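Local atomic coordinates of cellulase CEL9M (PDB entry 1IA6), a protein that probably hydrolyses internal beta-1,4-glucosidic linkages in cellulose and related beta-glucans, as a family 9 glycoside hydrolase. Residues I14-A26 with T51-F63. Numbering follows the deposited sequence.
Sequences IIFFDANKCGPQA and TGGYHDAGDHVKF. With ZN (zinc ion), chain C.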
ATOM      1  N   ILE A  14       4.113   4.729  -9.831  1.00  6.16           N
ATOM      2  CA  ILE A  14       2.712   5.141  -9.804  1.00  7.46           C
ATOM      3  C   ILE A  14       1.966   4.450 -10.944  1.00  9.21           C
ATOM      4  O   ILE A  14       0.835   3.999 -10.779  1.00  8.16           O
ATOM      5  CB  ILE A  14       2.580   6.663  -9.974  1.00  7.07           C
ATOM      6  CG1 ILE A  14       3.235   7.373  -8.787  1.00  9.79           C
ATOM      7  CG2 ILE A  14       1.108   7.050 -10.112  1.00  7.34           C
ATOM      8  CD1 ILE A  14       3.432   8.865  -9.002  1.00 10.08           C
ATOM      9  N   ILE A  15       2.617   4.370 -12.101  1.00  9.42           N
ATOM     10  CA  ILE A  15       2.040   3.732 -13.281  1.00  9.81           C
ATOM     11  C   ILE A  15       1.691   2.266 -13.031  1.00  9.25           C
ATOM     12  O   ILE A  15       0.712   1.749 -13.576  1.00 10.08           O
ATOM     13  CB  ILE A  15       3.017   3.836 -14.478  1.00 11.75           C
ATOM     14  CG1 ILE A  15       2.888   5.220 -15.120  1.00 14.64           C
ATOM     15  CG2 ILE A  15       2.757   2.726 -15.483  1.00 17.28           C
ATOM     16  CD1 ILE A  15       4.018   5.552 -16.094  1.00 17.16           C
ATOM     17  N   PHE A  16       2.492   1.603 -12.206  1.00  7.88           N
ATOM     18  CA  PHE A  16       2.266   0.198 -11.875  1.00  8.43           C
ATOM     19  C   PHE A  16       0.811  -0.123 -11.537  1.00  8.24           C
ATOM     20  O   PHE A  16       0.270  -1.128 -11.988  1.00  9.00           O
ATOM     21  CB  PHE A  16       3.133  -0.212 -10.681  1.00  9.22           C
ATOM     22  CG  PHE A  16       2.690  -1.489 -10.028  1.00 10.24           C
ATOM     23  CD1 PHE A  16       2.887  -2.712 -10.657  1.00 11.94           C
ATOM     24  CD2 PHE A  16       2.032  -1.465  -8.799  1.00 11.37           C
ATOM     25  CE1 PHE A  16       2.435  -3.894 -10.076  1.00 13.80           C
ATOM     26  CE2 PHE A  16       1.576  -2.639  -8.211  1.00 12.64           C
ATOM     27  CZ  PHE A  16       1.778  -3.856  -8.849  1.00 13.77           C
ATOM     28  N   PHE A  17       0.182   0.728 -10.735  1.00  7.89           N
ATOM     29  CA  PHE A  17      -1.192   0.484 -10.316  1.00  8.81           C
ATOM     30  C   PHE A  17      -2.187   0.276 -11.450  1.00  8.59           C
ATOM     31  O   PHE A  17      -3.195  -0.405 -11.270  1.00  8.28           O
ATOM     32  CB  PHE A  17      -1.633   1.599  -9.368  1.00  8.77           C
ATOM     33  CG  PHE A  17      -0.909   1.566  -8.052  1.00  8.90           C
ATOM     34  CD1 PHE A  17      -1.301   0.680  -7.051  1.00  9.38           C
ATOM     35  CD2 PHE A  17       0.214   2.358  -7.840  1.00  8.06           C
ATOM     36  CE1 PHE A  17      -0.583   0.579  -5.861  1.00  8.55           C
ATOM     37  CE2 PHE A  17       0.940   2.265  -6.654  1.00  8.67           C
ATOM     38  CZ  PHE A  17       0.542   1.374  -5.664  1.00  8.77           C
ATOM     39  N   ASP A  18      -1.895   0.842 -12.620  1.00  8.99           N
ATOM     40  CA  ASP A  18      -2.759   0.676 -13.785  1.00  9.29           C
ATOM     41  C   ASP A  18      -2.885  -0.807 -14.153  1.00  9.39           C
ATOM     42  O   ASP A  18      -3.911  -1.241 -14.678  1.00  9.90           O
ATOM     43  CB  ASP A  18      -2.188   1.437 -14.997  1.00  8.36           C
ATOM     44  CG  ASP A  18      -2.672   2.877 -15.076  1.00 12.14           C
ATOM     45  OD1 ASP A  18      -3.302   3.356 -14.113  1.00 10.36           O
ATOM     46  OD2 ASP A  18      -2.412   3.535 -16.113  1.00 10.17           O
ATOM     47  N   ALA A  19      -1.845  -1.587 -13.877  1.00  9.24           N
ATOM     48  CA  ALA A  19      -1.865  -3.010 -14.220  1.00  7.92           C
ATOM     49  C   ALA A  19      -2.838  -3.829 -13.385  1.00  8.40           C
ATOM     50  O   ALA A  19      -3.233  -4.925 -13.783  1.00  8.89           O
ATOM     51  CB  ALA A  19      -0.461  -3.604 -14.096  1.00  8.34           C
ATOM     52  N   ASN A  20      -3.223  -3.305 -12.227  1.00  7.47           N
ATOM     53  CA  ASN A  20      -4.128  -4.035 -11.346  1.00  9.06           C
ATOM     54  C   ASN A  20      -5.547  -3.487 -11.253  1.00  8.61           C
ATOM     55  O   ASN A  20      -6.361  -4.005 -10.484  1.00  8.73           O
ATOM     56  CB  ASN A  20      -3.510  -4.133  -9.947  1.00  7.35           C
ATOM     57  CG  ASN A  20      -2.461  -5.235  -9.855  1.00 10.88           C
ATOM     58  OD1 ASN A  20      -1.763  -5.518 -10.828  1.00 10.97           O
ATOM     59  ND2 ASN A  20      -2.343  -5.854  -8.680  1.00  9.61           N
ATOM     60  N   LYS A  21      -5.853  -2.461 -12.037  1.00  8.24           N
ATOM     61  CA  LYS A  21      -7.196  -1.892 -12.006  1.00  9.36           C
ATOM     62  C   LYS A  21      -8.224  -2.945 -12.386  1.00  9.18           C
ATOM     63  O   LYS A  21      -8.013  -3.744 -13.299  1.00 10.09           O
ATOM     64  CB  LYS A  21      -7.290  -0.670 -12.926  1.00  9.32           C
ATOM     65  CG  LYS A  21      -6.622   0.553 -12.312  1.00  8.86           C
ATOM     66  CD  LYS A  21      -6.706   1.786 -13.186  1.00 11.68           C
ATOM     67  CE  LYS A  21      -6.051   2.970 -12.479  1.00 10.11           C
ATOM     68  NZ  LYS A  21      -5.973   4.178 -13.335  1.00 12.72           N
ATOM     69  N   CYS A  22      -9.336  -2.938 -11.662  1.00  9.02           N
ATOM     70  CA  CYS A  22     -10.410  -3.904 -11.862  1.00  9.96           C
ATOM     71  C   CYS A  22     -11.712  -3.175 -12.178  1.00 11.03           C
ATOM     72  O   CYS A  22     -11.915  -2.042 -11.743  1.00 10.91           O
ATOM     73  CB  CYS A  22     -10.564  -4.724 -10.580  1.00  8.99           C
ATOM     74  SG  CYS A  22     -11.740  -6.085 -10.603  1.00  9.07           S
ATOM     75  N   GLY A  23     -12.588  -3.820 -12.942  1.00 10.61           N
ATOM     76  CA  GLY A  23     -13.861  -3.199 -13.258  1.00 10.95           C
ATOM     77  C   GLY A  23     -14.091  -2.830 -14.710  1.00 11.92           C
ATOM     78  O   GLY A  23     -13.190  -2.940 -15.546  1.00 10.64           O
ATOM     79  N   PRO A  24     -15.313  -2.381 -15.040  1.00 13.69           N
ATOM     80  CA  PRO A  24     -15.689  -1.987 -16.399  1.00 15.58           C
ATOM     81  C   PRO A  24     -14.833  -0.855 -16.956  1.00 15.81           C
ATOM     82  O   PRO A  24     -14.630  -0.763 -18.162  1.00 16.08           O
ATOM     83  CB  PRO A  24     -17.152  -1.568 -16.246  1.00 15.31           C
ATOM     84  CG  PRO A  24     -17.631  -2.410 -15.108  1.00 18.25           C
ATOM     85  CD  PRO A  24     -16.478  -2.326 -14.140  1.00 14.56           C
ATOM     86  N   GLN A  25     -14.327   0.001 -16.072  1.00 15.47           N
ATOM     87  CA  GLN A  25     -13.516   1.140 -16.494  1.00 17.19           C
ATOM     88  C   GLN A  25     -12.016   0.950 -16.282  1.00 15.93           C
ATOM     89  O   GLN A  25     -11.250   1.915 -16.310  1.00 15.84           O
ATOM     90  CB  GLN A  25     -13.980   2.397 -15.755  1.00 20.36           C
ATOM     91  CG  GLN A  25     -15.437   2.748 -16.009  1.00 27.18           C
ATOM     92  CD  GLN A  25     -15.858   4.023 -15.310  1.00 31.53           C
ATOM     93  OE1 GLN A  25     -15.860   4.101 -14.080  1.00 35.64           O
ATOM     94  NE2 GLN A  25     -16.213   5.035 -16.092  1.00 34.69           N
ATOM     95  N   ALA A  26     -11.597  -0.294 -16.081  1.00 14.20           N
ATOM     96  CA  ALA A  26     -10.192  -0.600 -15.849  1.00 14.34           C
ATOM     97  C   ALA A  26      -9.282  -0.096 -16.967  1.00 16.25           C
ATOM     98  O   ALA A  26      -8.172   0.364 -16.706  1.00 16.84           O
ATOM     99  CB  ALA A  26     -10.011  -2.107 -15.666  1.00 11.91           C
ATOM    100  N   THR A  51     -18.063  -3.100  -8.329  1.00 11.80           N
ATOM    101  CA  THR A  51     -17.026  -3.093  -9.354  1.00 11.52           C
ATOM    102  C   THR A  51     -16.029  -1.976  -9.071  1.00 12.37           C
ATOM    103  O   THR A  51     -16.347  -1.005  -8.380  1.00 12.13           O
ATOM    104  CB  THR A  51     -17.619  -2.886 -10.763  1.00 14.24           C
ATOM    105  OG1 THR A  51     -18.321  -1.635 -10.813  1.00 13.28           O
ATOM    106  CG2 THR A  51     -18.577  -4.020 -11.106  1.00 14.75           C
ATOM    107  N   GLY A  52     -14.822  -2.120  -9.607  1.00 10.80           N
ATOM    108  CA  GLY A  52     -13.796  -1.116  -9.403  1.00 11.18           C
ATOM    109  C   GLY A  52     -12.737  -1.615  -8.442  1.00 10.77           C
ATOM    110  O   GLY A  52     -12.659  -2.813  -8.160  1.00 10.05           O
ATOM    111  N   GLY A  53     -11.922  -0.703  -7.928  1.00  9.61           N
ATOM    112  CA  GLY A  53     -10.881  -1.115  -7.007  1.00  9.64           C
ATOM    113  C   GLY A  53      -9.741  -1.785  -7.747  1.00  8.83           C
ATOM    114  O   GLY A  53      -9.652  -1.700  -8.975  1.00  8.85           O
ATOM    115  N   TYR A  54      -8.879  -2.472  -7.006  1.00  8.04           N
ATOM    116  CA  TYR A  54      -7.719  -3.116  -7.606  1.00  8.32           C
ATOM    117  C   TYR A  54      -7.518  -4.575  -7.235  1.00  7.92           C
ATOM    118  O   TYR A  54      -7.844  -4.999  -6.124  1.00  7.42           O
ATOM    119  CB  TYR A  54      -6.439  -2.380  -7.196  1.00  6.23           C
ATOM    120  CG  TYR A  54      -6.324  -0.944  -7.647  1.00  8.69           C
ATOM    121  CD1 TYR A  54      -7.006   0.077  -6.985  1.00  9.24           C
ATOM    122  CD2 TYR A  54      -5.474  -0.596  -8.696  1.00  8.08           C
ATOM    123  CE1 TYR A  54      -6.832   1.412  -7.353  1.00  8.25           C
ATOM    124  CE2 TYR A  54      -5.297   0.728  -9.071  1.00  9.70           C
ATOM    125  CZ  TYR A  54      -5.974   1.727  -8.394  1.00  9.39           C
ATOM    126  OH  TYR A  54      -5.762   3.039  -8.744  1.00 11.49           O
ATOM    127  N   HIS A  55      -6.962  -5.337  -8.174  1.00  6.87           N
ATOM    128  CA  HIS A  55      -6.625  -6.734  -7.921  1.00  7.06           C
ATOM    129  C   HIS A  55      -5.503  -6.601  -6.894  1.00  6.72           C
ATOM    130  O   HIS A  55      -4.678  -5.690  -6.995  1.00  5.98           O
ATOM    131  CB  HIS A  55      -6.077  -7.385  -9.188  1.00  6.14           C
ATOM    132  CG  HIS A  55      -7.057  -7.423 -10.317  1.00  6.27           C
ATOM    133  ND1 HIS A  55      -6.673  -7.337 -11.639  1.00  6.76           N
ATOM    134  CD2 HIS A  55      -8.404  -7.549 -10.323  1.00  7.06           C
ATOM    135  CE1 HIS A  55      -7.743  -7.406 -12.410  1.00  6.92           C
ATOM    136  NE2 HIS A  55      -8.806  -7.536 -11.636  1.00  8.95           N
ATOM    137  N   ASP A  56      -5.452  -7.511  -5.931  1.00  5.42           N
ATOM    138  CA  ASP A  56      -4.447  -7.433  -4.877  1.00  6.85           C
ATOM    139  C   ASP A  56      -2.974  -7.560  -5.260  1.00  7.35           C
ATOM    140  O   ASP A  56      -2.163  -6.705  -4.908  1.00  6.63           O
ATOM    141  CB  ASP A  56      -4.748  -8.465  -3.787  1.00  6.99           C
ATOM    142  CG  ASP A  56      -3.830  -8.317  -2.588  1.00  8.38           C
ATOM    143  OD1 ASP A  56      -3.916  -7.273  -1.916  1.00  8.77           O
ATOM    144  OD2 ASP A  56      -3.018  -9.233  -2.324  1.00  9.38           O
ATOM    145  N   ALA A  57      -2.613  -8.627  -5.963  1.00  6.29           N
ATOM    146  CA  ALA A  57      -1.212  -8.826  -6.308  1.00  8.58           C
ATOM    147  C   ALA A  57      -1.068  -9.381  -7.715  1.00  8.65           C
ATOM    148  O   ALA A  57      -1.252  -8.659  -8.693  1.00 10.08           O
ATOM    149  CB  ALA A  57      -0.572  -9.774  -5.291  1.00  9.81           C
ATOM    150  N   GLY A  58      -0.725 -10.660  -7.807  1.00  8.18           N
ATOM    151  CA  GLY A  58      -0.589 -11.302  -9.102  1.00  8.14           C
ATOM    152  C   GLY A  58      -1.888 -12.027  -9.395  1.00  8.86           C
ATOM    153  O   GLY A  58      -2.077 -12.598 -10.471  1.00  9.46           O
ATOM    154  N   ASP A  59      -2.779 -12.003  -8.406  1.00  8.60           N
ATOM    155  CA  ASP A  59      -4.088 -12.630  -8.503  1.00  8.86           C
ATOM    156  C   ASP A  59      -5.151 -11.558  -8.744  1.00  9.88           C
ATOM    157  O   ASP A  59      -4.823 -10.397  -8.988  1.00  9.41           O
ATOM    158  CB  ASP A  59      -4.407 -13.420  -7.228  1.00  9.08           C
ATOM    159  CG  ASP A  59      -4.258 -12.587  -5.967  1.00 11.60           C
ATOM    160  OD1 ASP A  59      -3.974 -11.379  -6.077  1.00 10.83           O
ATOM    161  OD2 ASP A  59      -4.430 -13.145  -4.862  1.00 13.20           O
ATOM    162  N   HIS A  60      -6.422 -11.933  -8.642  1.00  8.28           N
ATOM    163  CA  HIS A  60      -7.489 -10.986  -8.927  1.00  8.69           C
ATOM    164  C   HIS A  60      -8.476 -10.695  -7.808  1.00  7.83           C
ATOM    165  O   HIS A  60      -9.452  -9.978  -8.009  1.00 10.23           O
ATOM    166  CB  HIS A  60      -8.233 -11.462 -10.175  1.00  9.89           C
ATOM    167  CG  HIS A  60      -7.344 -11.638 -11.367  1.00 10.90           C
ATOM    168  ND1 HIS A  60      -7.488 -12.679 -12.260  1.00 11.26           N
ATOM    169  CD2 HIS A  60      -6.297 -10.902 -11.815  1.00 12.92           C
ATOM    170  CE1 HIS A  60      -6.568 -12.578 -13.203  1.00 13.14           C
ATOM    171  NE2 HIS A  60      -5.832 -11.508 -12.956  1.00 12.03           N
ATOM    172  N   VAL A  61      -8.223 -11.243  -6.628  1.00  8.89           N
ATOM    173  CA  VAL A  61      -9.102 -11.009  -5.490  1.00  8.97           C
ATOM    174  C   VAL A  61      -8.873  -9.606  -4.933  1.00  9.87           C
ATOM    175  O   VAL A  61      -7.757  -9.088  -4.972  1.00  8.71           O
ATOM    176  CB  VAL A  61      -8.830 -12.036  -4.370  1.00 10.08           C
ATOM    177  CG1 VAL A  61      -9.701 -11.738  -3.150  1.00 11.10           C
ATOM    178  CG2 VAL A  61      -9.098 -13.440  -4.890  1.00 11.97           C
ATOM    179  N   LYS A  62      -9.937  -8.986  -4.431  1.00  8.08           N
ATOM    180  CA  LYS A  62      -9.822  -7.667  -3.830  1.00  7.46           C
ATOM    181  C   LYS A  62      -9.941  -7.883  -2.322  1.00  7.94           C
ATOM    182  O   LYS A  62     -11.033  -8.093  -1.798  1.00  9.35           O
ATOM    183  CB  LYS A  62     -10.923  -6.741  -4.368  1.00  7.92           C
ATOM    184  CG  LYS A  62     -10.863  -6.622  -5.893  1.00  7.98           C
ATOM    185  CD  LYS A  62     -11.799  -5.567  -6.477  1.00 12.94           C
ATOM    186  CE  LYS A  62     -13.249  -6.006  -6.440  1.00 10.57           C
ATOM    187  NZ  LYS A  62     -14.089  -5.124  -7.303  1.00  9.06           N
ATOM    188  N   PHE A  63      -8.790  -7.880  -1.649  1.00  6.80           N
ATOM    189  CA  PHE A  63      -8.692  -8.082  -0.201  1.00  7.93           C
ATOM    190  C   PHE A  63      -8.758  -6.739   0.516  1.00  7.43           C
ATOM    191  O   PHE A  63      -7.927  -5.871   0.283  1.00  8.50           O
ATOM    192  CB  PHE A  63      -7.366  -8.772   0.147  1.00  7.50           C
ATOM    193  CG  PHE A  63      -7.313 -10.232  -0.223  1.00  9.73           C
ATOM    194  CD1 PHE A  63      -8.038 -11.174   0.503  1.00 10.29           C
ATOM    195  CD2 PHE A  63      -6.517 -10.666  -1.276  1.00 10.68           C
ATOM    196  CE1 PHE A  63      -7.967 -12.532   0.186  1.00 11.56           C
ATOM    197  CE2 PHE A  63      -6.437 -12.023  -1.602  1.00 12.47           C
ATOM    198  CZ  PHE A  63      -7.163 -12.955  -0.869  1.00 10.34           C
TER
HETATM  199 ZN    ZN C1264     -10.794  -7.327 -12.268  1.00 13.00          ZN
HETATM  200  O   HOH W   1      -4.436  -7.335 -13.062  1.00 13.35           O
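The imidazole of His55 lies between two layers: the backbone of Asn20 and Lys21 covers one face, with Asn20 O 3.5 Å from His55 CG, and His60 CD2 sits over the opposite face, offset toward the rim. At the ring's edge, a water in the plane accepts from ND1 and donates to Ala19 O, which helps fix the ring's rotation. The Tyr54 ring is met at its edge by Phe17 O, in plane and 3.2 Å from CE2. Lys21 runs alongside it, pointing the same way, with CG 3.5 Å from Tyr54 CE2; Tyr54 OH bonds to Gln97 O, and Lys21 NZ, also partnered by Gln97, forms a salt bridge with Asp18 OD1.

The backbones are joined at a single bridge, Lys21 with Tyr54. His55 N donates to Asn20 O over 2.7 Å, nearly straight (170°), and Cys22 N to Gly53 O. Next to the bridge, the Asn20 amide grips the loop at His55 to Ala57: ND2 gives one hydrogen to Ala57 O (3.0 Å), on a lone pair, and the other to His55 O (2.9 Å), from above that carbonyl's plane. Its OD1 is hydrogen-bonded too, and His364 is a further polar partner.

Cys22 carries SG anti to its backbone N (chi1 -175°), which swings the sulfur over to the metal bound by His55. Cys22 SG binds the zinc ion at 2.3 Å and His55 NE2 at 2.1 Å; Cys38 and His39 complete a Cys2His2 zinc site, tying the loop after helix 6-15 to the one before strand 62-63 in this family 9 catalytic module.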